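Local coordinates for Endoglucanase(Endo-1,4-beta-glucanase)protein (Pseudomonas stutzeri, PDB 6R2J), which probably hydrolyses beta-1,4-glucosidic bonds of cellulose, as a family 5 endoglucanase, and binds cellobiose, at residues R63-S67 / L68-L72. Residues are numbered along the deposited sequence; the frame is centred on the assembly and turned at random.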
loop_
_atom_site.group_PDB
_atom_site.type_symbol
_atom_site.label_atom_id
_atom_site.label_comp_id
_atom_site.label_asym_id
_atom_site.label_seq_id
_atom_site.Cartn_x
_atom_site.Cartn_y
_atom_site.Cartn_z
ATOM N N ARG A 63 12.328 -2.231 -12.385
ATOM C CA ARG A 63 11.688 -2.794 -13.560
ATOM C C ARG A 63 11.064 -1.731 -14.453
ATOM O O ARG A 63 10.831 -2.021 -15.632
ATOM C CB ARG A 63 10.687 -3.894 -13.140
ATOM C CG ARG A 63 11.376 -5.150 -12.620
ATOM C CD ARG A 63 10.439 -6.182 -11.993
ATOM N NE ARG A 63 11.226 -7.350 -11.559
ATOM C CZ ARG A 63 11.008 -8.092 -10.468
ATOM N NH1 ARG A 63 9.999 -7.838 -9.666
ATOM N NH2 ARG A 63 11.805 -9.126 -10.194
ATOM N N VAL A 64 10.740 -0.542 -13.910
ATOM C CA VAL A 64 10.266 0.575 -14.746
ATOM C C VAL A 64 11.438 1.370 -15.309
ATOM O O VAL A 64 11.296 2.012 -16.358
ATOM C CB VAL A 64 9.251 1.545 -14.094
ATOM C CG1 VAL A 64 7.946 0.813 -13.763
ATOM C CG2 VAL A 64 9.881 2.254 -12.893
ATOM N N GLN A 65 12.579 1.374 -14.611
ATOM C CA GLN A 65 13.790 2.063 -15.054
ATOM C C GLN A 65 14.982 1.168 -14.713
ATOM O O GLN A 65 15.438 1.122 -13.566
ATOM C CB GLN A 65 13.912 3.443 -14.418
ATOM C CG GLN A 65 14.977 4.309 -15.094
ATOM C CD GLN A 65 15.021 5.721 -14.543
ATOM O OE1 GLN A 65 14.778 5.932 -13.363
ATOM N NE2 GLN A 65 15.303 6.694 -15.399
ATOM N N HIS A 66 15.521 0.478 -15.717
ATOM C CA HIS A 66 16.604 -0.459 -15.439
ATOM C C HIS A 66 17.867 0.235 -14.931
ATOM O O HIS A 66 18.671 -0.377 -14.218
ATOM C CB HIS A 66 16.962 -1.245 -16.706
ATOM C CG HIS A 66 15.929 -2.250 -17.118
ATOM N ND1 HIS A 66 16.097 -3.098 -18.193
ATOM C CD2 HIS A 66 14.703 -2.521 -16.616
ATOM C CE1 HIS A 66 15.024 -3.856 -18.327
ATOM N NE2 HIS A 66 14.155 -3.514 -17.392
ATOM N N SER A 67 18.079 1.488 -15.313
ATOM C CA SER A 67 19.215 2.263 -14.838
ATOM C C SER A 67 18.828 3.733 -14.835
ATOM O O SER A 67 17.894 4.147 -15.521
ATOM C CB SER A 67 20.465 2.019 -15.701
ATOM O OG SER A 67 20.314 2.522 -17.023
ATOM N N LEU A 68 19.552 4.517 -14.038
ATOM C CA LEU A 68 19.275 5.949 -13.932
ATOM C C LEU A 68 19.554 6.701 -15.240
ATOM O O LEU A 68 18.997 7.783 -15.466
ATOM C CB LEU A 68 20.116 6.519 -12.793
ATOM C CG LEU A 68 19.784 6.109 -11.365
ATOM C CD1 LEU A 68 20.523 7.077 -10.428
ATOM C CD2 LEU A 68 18.305 6.163 -11.126
ATOM N N ASP A 69 20.444 6.183 -16.091
ATOM C CA ASP A 69 20.724 6.767 -17.406
ATOM C C ASP A 69 19.783 6.264 -18.492
ATOM O O ASP A 69 19.905 6.680 -19.648
ATOM C CB ASP A 69 22.166 6.465 -17.820
ATOM C CG ASP A 69 22.494 4.964 -17.801
ATOM O OD1 ASP A 69 21.555 4.141 -17.862
ATOM O OD2 ASP A 69 23.703 4.609 -17.728
ATOM N N SER A 70 18.864 5.377 -18.146
ATOM C CA SER A 70 17.880 4.845 -19.066
ATOM C C SER A 70 16.541 5.553 -18.882
ATOM O O SER A 70 16.222 6.064 -17.808
ATOM C CB SER A 70 17.688 3.340 -18.802
ATOM O OG SER A 70 16.588 3.037 -17.925
ATOM N N GLY A 71 15.753 5.564 -19.952
ATOM C CA GLY A 71 14.366 5.950 -19.865
ATOM C C GLY A 71 13.563 4.820 -19.254
ATOM O O GLY A 71 14.091 3.799 -18.819
ATOM N N LEU A 72 12.248 5.012 -19.251
ATOM C CA LEU A 72 11.342 4.029 -18.682
ATOM C C LEU A 72 11.180 2.847 -19.632
ATOM O O LEU A 72 11.260 2.977 -20.864
ATOM C CB LEU A 72 9.972 4.658 -18.405
ATOM C CG LEU A 72 9.932 5.833 -17.432
ATOM C CD1 LEU A 72 8.548 6.335 -17.193
ATOM C CD2 LEU A 72 10.558 5.450 -16.098
HETATM O O HOH W 1 14.392 0.780 -18.214
#
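The backbone of S67 to S70 folds into a type I beta turn, in which the amide N of S70 reaches back to S67 O at 3.1 Å. This turn lies in the loop joining helix 61-64 to helix 74-89 of the beta/alpha barrel, and it illustrates how a polar side chain from before a turn can hold the residue at its end through a backbone carbonyl. That side chain is Q65: with CG anti to the backbone N (chi1 -167°) and the chain extended beyond it, the amide is carried across to the far limb. There NE2 donates to S70 O at 2.7 Å, with 165° at the hydrogen; the carbonyl points almost straight at the donor and lies close to the plane of the amide. W61 NE1 donates to OE1, so both ends of the amide are engaged, which restrains its rotation. With Q65 cut back to an alanine, S70 O and W61 NE1 would probably lose these partners and a gap would open beside S70. S70 turns its hydroxyl inward, where OG has S67 O at 3.0 Å and G71 O at 2.8 Å as rival acceptors for one proton. A water accepts from H66 N and donates to G71 O, joining the two limbs. Further along, L72 packs against the backbone carbonyl of V64, its CA 3.1 Å from V64 O in a CH...O contact and its methyl CD2 3.5 Å from the same oxygen.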